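Local coordinates for split-soret cytochrome C (Desulfovibrio desulfuricans, PDB 1H21), which carries two c-type hemes and probably a [2Fe-2S] cluster per subunit in a heme-sharing homodimer and may take part in electron transfer during sulfate reduction, at residues A[37-40]-A[41-44]; A[167-170]-A[171-175]. All coordinates share one frame; numbering follows the deposited sequence.

Both contacts are local, and their centres lie about 10 Å apart on the same side of the chain's centre. Contact 1 comes first along the chain, in the turn between helix 26-38 and helix 44-60; contact 2 follows much later, within helix 165-192. The two touch directly: Tyr37 OH lies 3.0 Å from Ser168 O in a probable hydrogen bond, and Cys44 packs against Thr175. Each supplies one cysteine, Cys44 and Cys171, inferred to bind the [2Fe-2S] cluster together with Cys86 and Cys147. A cysteine at the start of helix 44-60 and one inside helix 165-192, distant in sequence, are thus brought close together in a largely helical fold.

Contact 1. Residues A[37-40]-A[41-44]; sequences YWYK and GFGC
Lys40 sets its CB over one face of the Phe42 ring, 3.7 Å from the ring centroid and 18° off the ring normal, a CH-pi contact. Farther out along the extended lysine chain, CD comes to 3.5 Å from Phe42 CZ. Tyr39 meets the same phenylalanine differently: it turns an edge toward the Phe42 face in an offset T-shaped pair with planes at 84°, Tyr39 CD2 being 3.9 Å from Phe42 CD2. With CG anti to its own nitrogen (chi1 -177°), Tyr39 runs alongside Phe42 in the same direction.

The backbone turn brings these groups together. Phe42 N donates to Tyr39 O at 2.8 Å, and Gly43 N reaches Tyr37 O at 3.0 Å across the turn. Gly41 and Gly43 both take positive phi, and Gly43 is the N-cap of helix 44-60. Next to Gly43, the edge of the Tyr37 ring faces Cys44 N, with CD1 3.4 Å from it.

Outside the turn, Phe42 also meets Phe46 edge-to-face, while Lys40 O accepts a bond from Arg102 of the second subunit. Chemically, the turn divides its duties: Phe42 gathers apolar and aromatic carbon beside the dimer partner, whereas the two glycines and Tyr37 set the backbone from which Cys44, an inferred [2Fe-2S] ligand, projects.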
loop_
_atom_site.group_PDB
_atom_site.type_symbol
_atom_site.label_atom_id
_atom_site.label_comp_id
_atom_site.label_asym_id
_atom_site.label_seq_id
_atom_site.Cartn_x
_atom_site.Cartn_y
_atom_site.Cartn_z
ATOM N N TYR A 37 -17.417 -1.185 -3.382
ATOM C CA TYR A 37 -16.960 -0.937 -2.016
ATOM C C TYR A 37 -17.790 -1.701 -0.977
ATOM O O TYR A 37 -17.236 -2.296 -0.026
ATOM C CB TYR A 37 -16.963 0.582 -1.727
ATOM C CG TYR A 37 -16.793 0.966 -0.255
ATOM C CD1 TYR A 37 -15.522 1.124 0.316
ATOM C CD2 TYR A 37 -17.908 1.097 0.588
ATOM C CE1 TYR A 37 -15.371 1.388 1.698
ATOM C CE2 TYR A 37 -17.768 1.356 1.949
ATOM C CZ TYR A 37 -16.505 1.496 2.500
ATOM O OH TYR A 37 -16.389 1.711 3.855
ATOM N N TRP A 38 -19.109 -1.699 -1.162
ATOM C CA TRP A 38 -20.003 -2.373 -0.235
ATOM C C TRP A 38 -20.092 -3.879 -0.478
ATOM O O TRP A 38 -20.305 -4.643 0.453
ATOM C CB TRP A 38 -21.395 -1.758 -0.319
ATOM C CG TRP A 38 -21.411 -0.289 -0.146
ATOM C CD1 TRP A 38 -21.419 0.639 -1.134
ATOM C CD2 TRP A 38 -21.416 0.434 1.092
ATOM N NE1 TRP A 38 -21.425 1.904 -0.595
ATOM C CE2 TRP A 38 -21.424 1.808 0.771
ATOM C CE3 TRP A 38 -21.405 0.057 2.441
ATOM C CZ2 TRP A 38 -21.420 2.813 1.753
ATOM C CZ3 TRP A 38 -21.397 1.065 3.425
ATOM C CH2 TRP A 38 -21.402 2.422 3.068
ATOM N N TYR A 39 -19.919 -4.310 -1.721
ATOM C CA TYR A 39 -20.018 -5.730 -2.063
ATOM C C TYR A 39 -19.231 -6.673 -1.157
ATOM O O TYR A 39 -18.001 -6.628 -1.105
ATOM C CB TYR A 39 -19.621 -5.949 -3.519
ATOM C CG TYR A 39 -19.769 -7.381 -3.974
ATOM C CD1 TYR A 39 -21.023 -7.926 -4.239
ATOM C CD2 TYR A 39 -18.649 -8.190 -4.138
ATOM C CE1 TYR A 39 -21.160 -9.256 -4.657
ATOM C CE2 TYR A 39 -18.767 -9.510 -4.552
ATOM C CZ TYR A 39 -20.022 -10.038 -4.807
ATOM O OH TYR A 39 -20.113 -11.356 -5.192
ATOM N N LYS A 40 -19.952 -7.512 -0.424
ATOM C CA LYS A 40 -19.339 -8.465 0.495
ATOM C C LYS A 40 -18.376 -7.773 1.482
ATOM O O LYS A 40 -17.556 -8.424 2.163
ATOM C CB LYS A 40 -18.622 -9.557 -0.299
ATOM C CG LYS A 40 -19.538 -10.479 -1.092
ATOM C CD LYS A 40 -18.708 -11.603 -1.666
ATOM C CE LYS A 40 -19.562 -12.663 -2.340
ATOM N NZ LYS A 40 -18.698 -13.805 -2.821
ATOM N N GLY A 41 -18.537 -6.453 1.593
ATOM C CA GLY A 41 -17.709 -5.642 2.463
ATOM C C GLY A 41 -16.257 -5.634 2.039
ATOM O O GLY A 41 -15.389 -5.413 2.896
ATOM N N PHE A 42 -15.996 -5.837 0.742
ATOM C CA PHE A 42 -14.635 -5.879 0.210
ATOM C C PHE A 42 -13.827 -4.580 0.314
ATOM O O PHE A 42 -12.604 -4.631 0.418
ATOM C CB PHE A 42 -14.626 -6.443 -1.212
ATOM C CG PHE A 42 -14.869 -7.947 -1.291
ATOM C CD1 PHE A 42 -14.903 -8.735 -0.147
ATOM C CD2 PHE A 42 -15.078 -8.566 -2.524
ATOM C CE1 PHE A 42 -15.147 -10.119 -0.222
ATOM C CE2 PHE A 42 -15.325 -9.938 -2.617
ATOM C CZ PHE A 42 -15.359 -10.719 -1.462
ATOM N N GLY A 43 -14.488 -3.430 0.216
ATOM C CA GLY A 43 -13.787 -2.173 0.419
ATOM C C GLY A 43 -13.194 -1.324 -0.687
ATOM O O GLY A 43 -13.357 -1.605 -1.877
ATOM N N CYS A 44 -12.466 -0.286 -0.249
ATOM C CA CYS A 44 -11.843 0.708 -1.114
ATOM C C CYS A 44 -11.018 0.157 -2.250
ATOM O O CYS A 44 -11.189 0.573 -3.383
ATOM C CB CYS A 44 -11.023 1.763 -0.330
ATOM S SG CYS A 44 -10.808 1.578 1.454
#

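Contact 2. Residues A[167-170]-A[171-175]; sequences RSER and CGRLT. Unlike the reference sequence in segment 171-175: Cys171 (reference Ala).
Glu169 and Arg173, one helical turn apart, form a salt bridge in which Glu169 OE2 receives Arg173 NE at 2.9 Å through its anti lone pair. The carboxylate lies at the guanidinium edge with the planes 82° apart, and a weaker bond from Arg173 NH2 joins the same oxygen. A bend in the glutamate chain at chi2 (64°) carries its carboxylate to the extended arginine. Tyr34 OH also bonds OE2, while OE1 is held by Val133 N.

Around sulfur, Arg167 brings NH1 to 3.1 Å from Cys171 SG, with the sulfur at the guanidinium edge, and Arg170 NH1 is 3.6 Å from the same SG, which again lies at the guanidinium edge. Two cationic groups so near would be expected to favour negative charge on sulfur or on a cluster bound there.

Van der Waals packing is supplied by Leu174, whose CD1 methyl sits over the centre of one Arg170 guanidinium face, 3.4 Å from CZ. Arg170 NH2 bonds Ser150 OG, which helps fix the rotation of that group.

Among backbone bonds, Cys171 N to Arg167 O (2.9 Å) and Leu174 N to Arg170 O are regular helical links. A side-chain bond from Thr175 OG1 joins that of Thr175 N on Cys171 O, the two coming from opposite faces of its plane.

This part of helix 165-192 touches three other helices: Arg167, Arg170 and Cys171 meet Val151 of helix 147-158, and Thr175 packs on Tyr37 of helix 26-38 and Ala48 of helix 44-60.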
loop_
_atom_site.group_PDB
_atom_site.type_symbol
_atom_site.label_atom_id
_atom_site.label_comp_id
_atom_site.label_asym_id
_atom_site.label_seq_id
_atom_site.Cartn_x
_atom_site.Cartn_y
_atom_site.Cartn_z
ATOM N N ARG A 167 -18.468 7.602 8.442
ATOM C CA ARG A 167 -17.124 7.487 7.910
ATOM C C ARG A 167 -16.984 6.312 6.950
ATOM O O ARG A 167 -16.150 6.347 6.036
ATOM C CB ARG A 167 -16.045 7.558 9.008
ATOM C CG ARG A 167 -15.618 6.265 9.604
ATOM C CD ARG A 167 -14.423 5.639 8.889
ATOM N NE ARG A 167 -14.618 4.191 8.864
ATOM C CZ ARG A 167 -14.327 3.404 7.834
ATOM N NH1 ARG A 167 -13.785 3.912 6.727
ATOM N NH2 ARG A 167 -14.713 2.139 7.858
ATOM N N SER A 168 -17.810 5.285 7.122
ATOM C CA SER A 168 -17.765 4.167 6.199
ATOM C C SER A 168 -18.490 4.612 4.913
ATOM O O SER A 168 -18.191 4.128 3.828
ATOM C CB SER A 168 -18.408 2.923 6.800
ATOM O OG SER A 168 -19.814 3.023 6.829
ATOM N N GLU A 169 -19.440 5.539 5.045
ATOM C CA GLU A 169 -20.146 6.076 3.887
ATOM C C GLU A 169 -19.119 6.948 3.174
ATOM O O GLU A 169 -18.954 6.870 1.961
ATOM C CB GLU A 169 -21.344 6.925 4.327
ATOM C CG GLU A 169 -22.118 7.597 3.182
ATOM C CD GLU A 169 -22.798 6.616 2.226
ATOM O OE1 GLU A 169 -23.374 5.612 2.681
ATOM O OE2 GLU A 169 -22.784 6.877 1.003
ATOM N N ARG A 170 -18.389 7.743 3.947
ATOM C CA ARG A 170 -17.352 8.619 3.410
ATOM C C ARG A 170 -16.303 7.843 2.618
ATOM O O ARG A 170 -15.984 8.221 1.489
ATOM C CB ARG A 170 -16.641 9.382 4.533
ATOM C CG ARG A 170 -15.446 10.217 4.063
ATOM C CD ARG A 170 -14.440 10.364 5.180
ATOM N NE ARG A 170 -13.240 11.120 4.821
ATOM C CZ ARG A 170 -12.023 10.582 4.748
ATOM N NH1 ARG A 170 -11.845 9.281 4.993
ATOM N NH2 ARG A 170 -10.974 11.352 4.475
ATOM N N CYS A 171 -15.754 6.778 3.203
ATOM C CA CYS A 171 -14.730 6.019 2.494
ATOM C C CYS A 171 -15.295 5.392 1.227
ATOM O O CYS A 171 -14.613 5.345 0.197
ATOM C CB CYS A 171 -13.983 5.021 3.412
ATOM S SG CYS A 171 -12.681 5.822 4.506
ATOM N N GLY A 172 -16.587 5.078 1.258
ATOM C CA GLY A 172 -17.248 4.494 0.100
ATOM C C GLY A 172 -17.316 5.485 -1.048
ATOM O O GLY A 172 -17.117 5.116 -2.210
ATOM N N ARG A 173 -17.583 6.750 -0.728
ATOM C CA ARG A 173 -17.665 7.793 -1.738
ATOM C C ARG A 173 -16.280 8.150 -2.242
ATOM O O ARG A 173 -16.103 8.407 -3.434
ATOM C CB ARG A 173 -18.371 9.029 -1.178
ATOM C CG ARG A 173 -19.788 8.720 -0.671
ATOM C CD ARG A 173 -20.527 9.939 -0.106
ATOM N NE ARG A 173 -21.791 9.547 0.537
ATOM C CZ ARG A 173 -22.817 10.364 0.781
ATOM N NH1 ARG A 173 -22.750 11.650 0.438
ATOM N NH2 ARG A 173 -23.903 9.892 1.397
ATOM N N LEU A 174 -15.293 8.139 -1.348
ATOM C CA LEU A 174 -13.924 8.450 -1.734
ATOM C C LEU A 174 -13.454 7.425 -2.746
ATOM O O LEU A 174 -12.737 7.758 -3.691
ATOM C CB LEU A 174 -12.992 8.442 -0.531
ATOM C CG LEU A 174 -13.121 9.580 0.485
ATOM C CD1 LEU A 174 -12.034 9.405 1.542
ATOM C CD2 LEU A 174 -12.984 10.925 -0.197
ATOM N N THR A 175 -13.878 6.181 -2.566
ATOM C CA THR A 175 -13.514 5.129 -3.514
ATOM C C THR A 175 -13.943 5.544 -4.939
ATOM O O THR A 175 -13.188 5.388 -5.902
ATOM C CB THR A 175 -14.169 3.789 -3.137
ATOM O OG1 THR A 175 -13.681 3.370 -1.860
ATOM C CG2 THR A 175 -13.816 2.739 -4.134
#